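Local coordinates for collagen adhesin (Enterococcus faecalis, PDB 2OKM), which probably binds collagen, this piece being the collagen-binding N2 subdomain of a surface adhesin anchored in the bacterial cell wall, at residues Phe56-Asp61 with Lys65-Ala70; Asn18-Phe23 with Ser45-Asn50; Leu24-Asn29 with Glu35-Ala40; Asp81-Thr84 with Phe88-Arg91. One frame throughout, in Å; residues are numbered along the deposited sequence.

All four contacts belong to one antiparallel beta sandwich. Contacts 1 and 4 are hairpins, one in each sheet, contact 1 held by a four-bond backbone ladder and contact 4 by one hydrogen-bonded pair; contact 1 is partly buried and contact 4 lies at the surface, at the edge of the five-stranded sheet. Contacts 2 and 3 are buried and rest on side chains. Both use strand 19-26, but contact 3 packs it against the facing sheet through aliphatic groups, whereas contact 2 joins it to strand 47-49 through a polar indole-amide bond. The hydrophobic interior connects the hairpins as well: F56 of contact 1 meets L90 of contact 4, and L49 of contact 2 lies against F82 and F88.

Contact 1 (Phe56-Asp61 with Lys65-Ala70); sequences FDIVND and KYISLA
One face of the Y66 ring carries the carboxylate of D57, whose OD1 stands 3.3 Å above the ring plane, displaced toward the rim; the two planes are stacked, 29° apart. D57 CG is anti to the backbone N (chi1 -180°), which sends the carboxylate across to the ring on the neighbouring strand. The F56 ring has the carbonyl oxygen of I67 at its edge, in plane. L69 approaches that ring obliquely, with CD1 3.8 Å from F56 CE1, and F72, further along helix 69-74, stacks on it.

F56, D57, Y66 and I67 sit on a beta hairpin of strands 55-59 and 64-68, and L69 opens the helix that follows it. F56 pairs with I67 and I58 with K65, each with two backbone bonds; F56 N to I67 O and I58 N to K65 O are both 2.7 Å. Between them lies the non-hydrogen-bonded pair D57 and Y66. On the other face the branched aliphatics suit the interior: I58 CD1 meets I67 CD1 at 3.6 Å.

A water donates to D57 OD1 and is also hydrogen-bonded to Y66 OH, each at 2.8 Å, and R105 forms a long, weak ion pair with D57 OD2. Water and arginine together would probably offset the cost of placing a carboxylate over an aromatic face.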
# COMPACT_ATOMS: atom_id res chain seq x y z
N PHE A 56 8.30 -2.49 3.93
CA PHE A 56 8.12 -1.05 3.79
C PHE A 56 9.40 -0.34 3.41
O PHE A 56 10.41 -0.41 4.11
CB PHE A 56 7.56 -0.47 5.10
CG PHE A 56 6.21 -1.01 5.48
CD1 PHE A 56 6.07 -2.30 5.98
CD2 PHE A 56 5.07 -0.22 5.32
CE1 PHE A 56 4.81 -2.80 6.32
CE2 PHE A 56 3.81 -0.71 5.66
CZ PHE A 56 3.68 -2.00 6.16
N ASP A 57 9.34 0.36 2.27
CA ASP A 57 10.45 1.13 1.69
C ASP A 57 10.16 2.57 2.12
O ASP A 57 9.36 3.26 1.49
CB ASP A 57 10.37 0.97 0.17
CG ASP A 57 11.46 1.71 -0.57
OD1 ASP A 57 12.19 2.51 0.05
OD2 ASP A 57 11.57 1.48 -1.80
N ILE A 58 10.82 3.01 3.19
CA ILE A 58 10.59 4.33 3.77
C ILE A 58 11.71 5.32 3.50
O ILE A 58 12.87 5.06 3.83
CB ILE A 58 10.39 4.19 5.30
CG1 ILE A 58 9.41 3.04 5.58
CG2 ILE A 58 9.84 5.49 5.88
CD1 ILE A 58 9.17 2.79 7.05
N VAL A 59 11.36 6.46 2.92
CA VAL A 59 12.37 7.46 2.57
C VAL A 59 12.05 8.91 2.90
O VAL A 59 10.94 9.38 2.65
CB VAL A 59 12.67 7.39 1.04
CG1 VAL A 59 13.76 8.39 0.67
CG2 VAL A 59 13.08 5.99 0.64
N ASN A 60 13.02 9.61 3.47
CA ASN A 60 12.88 11.03 3.73
C ASN A 60 14.28 11.64 3.54
O ASN A 60 15.22 10.91 3.20
CB ASN A 60 12.31 11.34 5.13
CG ASN A 60 13.12 10.74 6.25
OD1 ASN A 60 14.34 10.77 6.24
ND2 ASN A 60 12.42 10.23 7.26
N ASP A 61 14.41 12.94 3.73
CA ASP A 61 15.71 13.59 3.53
C ASP A 61 16.75 13.27 4.60
O ASP A 61 17.86 13.81 4.58
CB ASP A 61 15.55 15.11 3.39
CG ASP A 61 14.92 15.75 4.62
OD1 ASP A 61 14.78 15.07 5.66
OD2 ASP A 61 14.57 16.95 4.54
N LYS A 65 15.12 3.52 4.58
CA LYS A 65 14.96 2.30 5.37
C LYS A 65 14.05 1.32 4.64
O LYS A 65 13.12 1.72 3.94
CB LYS A 65 14.36 2.63 6.76
CG LYS A 65 15.20 3.61 7.60
CD LYS A 65 14.40 4.24 8.77
CE LYS A 65 14.06 3.24 9.87
NZ LYS A 65 13.48 3.90 11.08
N TYR A 66 14.33 0.03 4.81
CA TYR A 66 13.52 -1.04 4.23
C TYR A 66 13.29 -1.96 5.42
O TYR A 66 14.20 -2.66 5.85
CB TYR A 66 14.28 -1.77 3.12
CG TYR A 66 14.35 -1.01 1.80
CD1 TYR A 66 13.52 -1.35 0.73
CD2 TYR A 66 15.28 0.01 1.61
CE1 TYR A 66 13.63 -0.69 -0.51
CE2 TYR A 66 15.39 0.68 0.39
CZ TYR A 66 14.57 0.32 -0.66
OH TYR A 66 14.72 0.97 -1.87
N ILE A 67 12.06 -1.94 5.94
CA ILE A 67 11.73 -2.74 7.12
C ILE A 67 10.52 -3.64 6.97
O ILE A 67 9.72 -3.49 6.04
CB ILE A 67 11.52 -1.81 8.33
CG1 ILE A 67 10.34 -0.88 8.08
CG2 ILE A 67 12.78 -0.98 8.57
CD1 ILE A 67 10.07 0.10 9.21
N SER A 68 10.38 -4.58 7.90
CA SER A 68 9.27 -5.52 7.90
C SER A 68 8.05 -4.89 8.54
O SER A 68 8.12 -3.79 9.10
CB SER A 68 9.65 -6.77 8.71
OG SER A 68 9.82 -6.42 10.07
N LEU A 69 6.92 -5.60 8.46
CA LEU A 69 5.68 -5.13 9.06
C LEU A 69 5.84 -5.01 10.57
O LEU A 69 5.41 -4.03 11.18
CB LEU A 69 4.55 -6.10 8.74
CG LEU A 69 3.18 -5.83 9.38
CD1 LEU A 69 2.67 -4.45 8.98
CD2 LEU A 69 2.21 -6.91 8.93
N ALA A 70 6.47 -6.01 11.19
CA ALA A 70 6.68 -5.98 12.63
C ALA A 70 7.51 -4.76 13.02
O ALA A 70 7.20 -4.08 14.00
CB ALA A 70 7.37 -7.26 13.09
O HOH W 1 14.09 3.68 -1.58

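Contact 2 (Asn18-Phe23 with Ser45-Asn50); sequences NQVRWF and SGQQLN
W22 holds its indole beside the backbone N (chi1 -72°), and Q47 does the same with CG (chi1 -51°) before running on extended, which brings its amide to the pyrrole edge of the ring. Q47 OE1 accepts the indole N-H there, with W22 NE1 to Q47 OE1 at 3.0 Å. The oxygen lies in the ring plane and the donor sits nearly along the C=O axis, although the angle at the hydrogen, 150°, shows a moderate bend. Amide and indole are nearly coplanar, while the two side chains cross at about a right angle. The same oxygen comes within 4.1 Å of V20 CG2, and V20 CG1 lies over one face of the indole.

Strands 19-26 and 47-49 both pair with strand 101-110 in the same sheet of the sandwich, and here they meet through side chains, V20 CA and Q47 CA being 8.0 Å apart. Tryptophan suits this buried place because it fills space with its ring and still presents one N-H; glutamine is long enough to meet it. Q47 NE2 is hydrogen-bonded to the carbonyl of E121 on strand 119-128 of the other sheet, so the amide spans the two layers; its bond to S45 O is weak.

Nearer the start of strand 19-26, Q19 OE1 and N50 OD1 are two acceptors 3.4 Å apart. N50 turns its polar end to strand 101-110 instead, bonding T107 through OD1 and T109 through ND2.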
# COMPACT_ATOMS: atom_id res chain seq x y z
N ASN A 18 2.95 -17.87 -10.16
CA ASN A 18 1.64 -17.88 -9.53
C ASN A 18 1.48 -16.89 -8.38
O ASN A 18 0.83 -17.18 -7.38
CB ASN A 18 1.31 -19.30 -9.05
CG ASN A 18 1.14 -20.27 -10.20
OD1 ASN A 18 0.95 -21.47 -10.00
ND2 ASN A 18 1.21 -19.76 -11.43
N GLN A 19 2.08 -15.71 -8.52
CA GLN A 19 1.97 -14.67 -7.50
C GLN A 19 1.79 -13.32 -8.16
O GLN A 19 2.28 -13.08 -9.26
CB GLN A 19 3.21 -14.62 -6.60
CG GLN A 19 3.17 -15.57 -5.41
CD GLN A 19 4.28 -15.30 -4.40
OE1 GLN A 19 4.30 -15.86 -3.31
NE2 GLN A 19 5.22 -14.43 -4.77
N VAL A 20 1.07 -12.44 -7.48
CA VAL A 20 0.87 -11.08 -7.97
C VAL A 20 1.65 -10.20 -7.01
O VAL A 20 1.54 -10.36 -5.79
CB VAL A 20 -0.61 -10.65 -7.94
CG1 VAL A 20 -0.73 -9.20 -8.39
CG2 VAL A 20 -1.44 -11.55 -8.84
N ARG A 21 2.46 -9.30 -7.55
CA ARG A 21 3.23 -8.37 -6.71
C ARG A 21 2.46 -7.06 -6.70
O ARG A 21 2.16 -6.50 -7.76
CB ARG A 21 4.63 -8.14 -7.28
CG ARG A 21 5.48 -9.38 -7.45
CD ARG A 21 6.95 -8.99 -7.57
NE ARG A 21 7.17 -7.93 -8.55
CZ ARG A 21 8.25 -7.16 -8.59
NH1 ARG A 21 9.22 -7.32 -7.71
NH2 ARG A 21 8.36 -6.21 -9.52
N TRP A 22 2.13 -6.57 -5.51
CA TRP A 22 1.39 -5.33 -5.37
C TRP A 22 2.24 -4.24 -4.74
O TRP A 22 3.18 -4.52 -4.00
CB TRP A 22 0.12 -5.54 -4.53
CG TRP A 22 -0.96 -6.33 -5.22
CD1 TRP A 22 -1.33 -7.62 -4.97
CD2 TRP A 22 -1.81 -5.87 -6.28
NE1 TRP A 22 -2.35 -7.99 -5.81
CE2 TRP A 22 -2.67 -6.93 -6.63
CE3 TRP A 22 -1.93 -4.65 -6.98
CZ2 TRP A 22 -3.63 -6.83 -7.64
CZ3 TRP A 22 -2.89 -4.54 -7.99
CH2 TRP A 22 -3.73 -5.63 -8.31
N PHE A 23 1.92 -2.99 -5.06
CA PHE A 23 2.66 -1.85 -4.54
C PHE A 23 1.72 -0.73 -4.11
O PHE A 23 0.87 -0.29 -4.89
CB PHE A 23 3.61 -1.28 -5.60
CG PHE A 23 4.56 -2.29 -6.19
CD1 PHE A 23 4.13 -3.21 -7.13
CD2 PHE A 23 5.90 -2.29 -5.81
CE1 PHE A 23 5.02 -4.13 -7.70
CE2 PHE A 23 6.80 -3.20 -6.37
CZ PHE A 23 6.36 -4.12 -7.31
N SER A 45 -10.90 -10.92 -6.59
CA SER A 45 -10.95 -12.38 -6.66
C SER A 45 -9.71 -13.02 -7.29
O SER A 45 -8.87 -12.34 -7.89
CB SER A 45 -12.19 -12.81 -7.45
OG SER A 45 -12.10 -12.39 -8.80
N GLY A 46 -9.63 -14.34 -7.15
CA GLY A 46 -8.54 -15.11 -7.72
C GLY A 46 -7.19 -14.96 -7.04
O GLY A 46 -6.17 -15.37 -7.60
N GLN A 47 -7.20 -14.40 -5.84
CA GLN A 47 -5.97 -14.15 -5.09
C GLN A 47 -6.12 -14.43 -3.61
O GLN A 47 -7.21 -14.29 -3.04
CB GLN A 47 -5.56 -12.69 -5.24
CG GLN A 47 -5.50 -12.17 -6.66
CD GLN A 47 -5.39 -10.66 -6.71
OE1 GLN A 47 -4.36 -10.09 -6.36
NE2 GLN A 47 -6.47 -10.00 -7.15
N GLN A 48 -5.02 -14.81 -2.98
CA GLN A 48 -4.98 -15.06 -1.55
C GLN A 48 -3.82 -14.24 -1.01
O GLN A 48 -2.66 -14.50 -1.31
CB GLN A 48 -4.77 -16.55 -1.25
CG GLN A 48 -6.05 -17.34 -1.41
CD GLN A 48 -7.14 -16.89 -0.43
OE1 GLN A 48 -8.33 -17.01 -0.71
NE2 GLN A 48 -6.72 -16.38 0.72
N LEU A 49 -4.16 -13.22 -0.23
CA LEU A 49 -3.17 -12.33 0.35
C LEU A 49 -2.13 -13.05 1.20
O LEU A 49 -2.47 -13.87 2.05
CB LEU A 49 -3.89 -11.28 1.20
CG LEU A 49 -3.01 -10.27 1.94
CD1 LEU A 49 -2.25 -9.41 0.94
CD2 LEU A 49 -3.90 -9.39 2.82
N ASN A 50 -0.86 -12.74 0.96
CA ASN A 50 0.24 -13.33 1.73
C ASN A 50 0.50 -12.34 2.87
O ASN A 50 1.28 -11.41 2.73
CB ASN A 50 1.48 -13.48 0.83
CG ASN A 50 1.25 -14.43 -0.34
OD1 ASN A 50 1.94 -14.36 -1.36
ND2 ASN A 50 0.29 -15.33 -0.19

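Contact 3 (Leu24-Asn29 with Glu35-Ala40); sequences LNVNLN and EDISIA
V26 points one methyl at each of two isoleucines on the facing segment. Its CG1 meets I37 CD1 at 3.8 Å, the two side chains reaching toward each other tip to tip, while V26 CG2 lies 4.3 Å from I39 CD1, a looser touch. With CG1 anti to the backbone N (chi1 -172°), the valine splays its branches along the opposing strand, one for each isoleucine. Both isoleucines keep CG1 beside the backbone N and are extended at chi2, which carries CD1 well out toward V26.

Here the two layers of the sandwich face each other. Strand 19-26 belongs to one sheet and strand 37-43 to the other, and the nearest pair of CA atoms, V26 CA and I37 CA, are still 8.9 Å apart, a distance bridged by side chains alone. Residues 37 and 39, two apart on a strand, both turn inward. All three residues are beta-branched, which suits strands; the longer isoleucines supply the reach and valine the two methyls that receive them. Aromatic residues complete the surroundings: F7, F92 and F102 touch V26, and F6 touches I37.

After V26 the chain leaves its sheet. N27 takes a left-handed backbone conformation, readily adopted by asparagine, and its OD1 accepts a hydrogen bond from S31 N within the loop that crosses to the other layer. At the far end of that crossing, just before strand 37-43, D36 forms a salt bridge with R91 on the neighbouring strand.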
# COMPACT_ATOMS: atom_id res chain seq x y z
N LEU A 24 1.88 -0.26 -2.88
CA LEU A 24 1.10 0.86 -2.37
C LEU A 24 2.13 1.99 -2.30
O LEU A 24 3.06 1.94 -1.51
CB LEU A 24 0.54 0.55 -0.98
CG LEU A 24 -0.27 -0.75 -0.87
CD1 LEU A 24 -0.77 -0.88 0.55
CD2 LEU A 24 -1.44 -0.75 -1.85
N ASN A 25 1.96 2.99 -3.16
CA ASN A 25 2.89 4.11 -3.23
C ASN A 25 2.34 5.32 -2.51
O ASN A 25 1.47 6.03 -3.01
CB ASN A 25 3.15 4.43 -4.70
CG ASN A 25 3.79 3.26 -5.42
OD1 ASN A 25 4.98 3.01 -5.26
ND2 ASN A 25 2.99 2.52 -6.18
N VAL A 26 2.89 5.56 -1.32
CA VAL A 26 2.42 6.63 -0.46
C VAL A 26 3.32 7.85 -0.31
O VAL A 26 4.46 7.75 0.12
CB VAL A 26 2.15 6.06 0.96
CG1 VAL A 26 1.47 7.11 1.83
CG2 VAL A 26 1.30 4.80 0.85
N ASN A 27 2.77 9.01 -0.68
CA ASN A 27 3.46 10.28 -0.55
C ASN A 27 4.87 10.29 -1.14
O ASN A 27 5.83 10.71 -0.49
CB ASN A 27 3.50 10.64 0.95
CG ASN A 27 3.88 12.08 1.20
OD1 ASN A 27 3.67 12.96 0.36
ND2 ASN A 27 4.43 12.34 2.38
N LEU A 28 5.01 9.83 -2.39
CA LEU A 28 6.32 9.78 -3.03
C LEU A 28 6.98 11.15 -3.14
O LEU A 28 8.21 11.24 -3.17
CB LEU A 28 6.21 9.12 -4.41
CG LEU A 28 6.29 7.59 -4.45
CD1 LEU A 28 5.28 6.98 -3.50
CD2 LEU A 28 6.08 7.09 -5.87
N ASN A 29 6.18 12.21 -3.20
CA ASN A 29 6.77 13.55 -3.29
C ASN A 29 7.12 14.12 -1.93
O ASN A 29 7.55 15.27 -1.81
CB ASN A 29 5.84 14.50 -4.04
CG ASN A 29 5.83 14.22 -5.53
OD1 ASN A 29 4.93 13.57 -6.05
ND2 ASN A 29 6.87 14.69 -6.23
N GLU A 35 -2.63 14.79 9.35
CA GLU A 35 -3.30 13.72 10.07
C GLU A 35 -2.76 12.38 9.59
O GLU A 35 -1.94 12.34 8.67
CB GLU A 35 -4.82 13.76 9.84
CG GLU A 35 -5.22 13.70 8.37
CD GLU A 35 -6.72 13.55 8.19
OE1 GLU A 35 -7.49 14.15 8.97
OE2 GLU A 35 -7.13 12.84 7.25
N ASP A 36 -3.21 11.31 10.22
CA ASP A 36 -2.77 9.97 9.82
C ASP A 36 -3.24 9.73 8.40
O ASP A 36 -4.13 10.42 7.90
CB ASP A 36 -3.41 8.88 10.70
CG ASP A 36 -3.01 8.97 12.15
OD1 ASP A 36 -2.02 9.64 12.49
OD2 ASP A 36 -3.71 8.33 12.97
N ILE A 37 -2.64 8.74 7.75
CA ILE A 37 -3.02 8.34 6.41
C ILE A 37 -3.66 6.98 6.64
O ILE A 37 -3.03 6.09 7.20
CB ILE A 37 -1.80 8.14 5.49
CG1 ILE A 37 -1.00 9.45 5.39
CG2 ILE A 37 -2.26 7.69 4.11
CD1 ILE A 37 0.36 9.28 4.74
N SER A 38 -4.91 6.82 6.21
CA SER A 38 -5.61 5.55 6.43
C SER A 38 -6.08 4.92 5.14
O SER A 38 -6.84 5.53 4.38
CB SER A 38 -6.81 5.77 7.36
OG SER A 38 -6.39 6.33 8.59
N ILE A 39 -5.64 3.69 4.89
CA ILE A 39 -6.02 2.96 3.69
C ILE A 39 -6.87 1.74 4.03
O ILE A 39 -6.52 0.96 4.91
CB ILE A 39 -4.77 2.44 2.94
CG1 ILE A 39 -3.87 3.61 2.54
CG2 ILE A 39 -5.20 1.64 1.71
CD1 ILE A 39 -2.56 3.18 1.92
N ALA A 40 -8.01 1.61 3.35
CA ALA A 40 -8.88 0.46 3.53
C ALA A 40 -8.73 -0.29 2.21
O ALA A 40 -9.12 0.21 1.16
CB ALA A 40 -10.33 0.90 3.72

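Contact 4 (Asp81-Thr84 with Phe88-Arg91); sequences DFVT and FNLR. With SO4 (sulfate ion), chain C.
The carbonyl oxygen of D81 is approached by two groups of the opposite strand. N89 N donates to D81 O at 2.8 Å, from a direction tilted 24° from the carbonyl plane, and F88 CA makes a CA-H...O contact with D81 O at 3.2 Å. In return D81 N donates to N89 O, also at 2.8 Å, in the carbonyl plane but with a bent angle of 143° at the hydrogen. The two bonds make D81 and N89 a hydrogen-bonded antiparallel pair, with polar side chains on the outer face, where solvent can reach them.

Residues 81-84 and 88-91 are parts of a beta hairpin. Strand 78-82 is the outermost member of the five-stranded sheet on this side, and strand 87-92 continues it inward to strand 37-43. On the inner face F82 and F88 cross obliquely, F82 CD2 packing on F88 CB at 3.7 Å. F88 places its ring between the backbone N and the carbonyl carbon (chi1 65°), leading it away from residues 81-84 into the core, where F54 and Y106 meet it edge-to-face. On the outer side V83 lies across N89 at about a right angle, its CG1 4.2 Å from N89 CG.

The turn is tied by T84, whose OG1 is hydrogen-bonded to N86 N and weakly to D87 N. That hydroxyl also donates to O2 of a sulfate ion, T84 OG1 to sulfate O2 being 3.0 Å; the ion probably comes from the crystallisation liquor.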
# COMPACT_ATOMS: atom_id res chain seq x y z
N ASP A 81 -4.29 -3.98 10.01
CA ASP A 81 -5.34 -4.80 10.59
C ASP A 81 -5.91 -5.65 9.47
O ASP A 81 -6.54 -5.12 8.55
CB ASP A 81 -6.45 -3.93 11.20
CG ASP A 81 -7.55 -4.75 11.86
OD1 ASP A 81 -8.52 -4.16 12.36
OD2 ASP A 81 -7.44 -6.00 11.87
N PHE A 82 -5.66 -6.95 9.52
CA PHE A 82 -6.20 -7.84 8.51
C PHE A 82 -7.62 -8.15 8.97
O PHE A 82 -7.83 -8.96 9.87
CB PHE A 82 -5.37 -9.12 8.41
CG PHE A 82 -3.95 -8.88 7.94
CD1 PHE A 82 -2.89 -8.93 8.85
CD2 PHE A 82 -3.69 -8.57 6.61
CE1 PHE A 82 -1.59 -8.68 8.43
CE2 PHE A 82 -2.38 -8.32 6.18
CZ PHE A 82 -1.33 -8.37 7.09
N VAL A 83 -8.60 -7.47 8.36
CA VAL A 83 -10.00 -7.64 8.73
C VAL A 83 -10.62 -8.93 8.22
O VAL A 83 -11.65 -9.38 8.73
CB VAL A 83 -10.83 -6.41 8.29
CG1 VAL A 83 -10.34 -5.17 9.03
CG2 VAL A 83 -10.72 -6.20 6.79
N THR A 84 -10.01 -9.51 7.19
CA THR A 84 -10.43 -10.80 6.64
C THR A 84 -9.13 -11.43 6.16
O THR A 84 -8.06 -10.96 6.53
CB THR A 84 -11.41 -10.66 5.43
OG1 THR A 84 -10.74 -10.04 4.33
CG2 THR A 84 -12.64 -9.84 5.82
N PHE A 88 -7.48 -5.67 4.24
CA PHE A 88 -6.69 -5.12 5.33
C PHE A 88 -6.81 -3.61 5.39
O PHE A 88 -7.08 -2.96 4.38
CB PHE A 88 -5.21 -5.52 5.20
CG PHE A 88 -4.52 -4.95 3.98
CD1 PHE A 88 -3.92 -3.70 4.02
CD2 PHE A 88 -4.47 -5.68 2.80
CE1 PHE A 88 -3.27 -3.18 2.90
CE2 PHE A 88 -3.82 -5.17 1.67
CZ PHE A 88 -3.22 -3.92 1.72
N ASN A 89 -6.66 -3.06 6.59
CA ASN A 89 -6.68 -1.62 6.77
C ASN A 89 -5.27 -1.27 7.22
O ASN A 89 -4.74 -1.88 8.15
CB ASN A 89 -7.70 -1.21 7.84
CG ASN A 89 -9.12 -1.52 7.44
OD1 ASN A 89 -9.48 -1.45 6.26
ND2 ASN A 89 -9.96 -1.83 8.42
N LEU A 90 -4.66 -0.31 6.55
CA LEU A 90 -3.31 0.10 6.89
C LEU A 90 -3.27 1.59 7.20
O LEU A 90 -3.71 2.41 6.40
CB LEU A 90 -2.36 -0.23 5.72
CG LEU A 90 -0.89 0.17 5.85
CD1 LEU A 90 -0.27 -0.48 7.08
CD2 LEU A 90 -0.15 -0.27 4.59
N ARG A 91 -2.74 1.92 8.37
CA ARG A 91 -2.64 3.31 8.80
C ARG A 91 -1.19 3.73 9.02
O ARG A 91 -0.39 2.96 9.55
CB ARG A 91 -3.42 3.50 10.09
CG ARG A 91 -3.24 4.85 10.74
CD ARG A 91 -4.12 4.96 11.98
NE ARG A 91 -5.54 4.72 11.72
CZ ARG A 91 -6.46 5.67 11.65
NH1 ARG A 91 -6.10 6.93 11.82
NH2 ARG A 91 -7.74 5.38 11.46
S SO4 C . -12.10 -12.54 1.98
O1 SO4 C . -11.71 -12.80 0.57
O2 SO4 C . -12.44 -11.12 2.15
O3 SO4 C . -13.28 -13.36 2.31
O4 SO4 C . -10.97 -12.91 2.86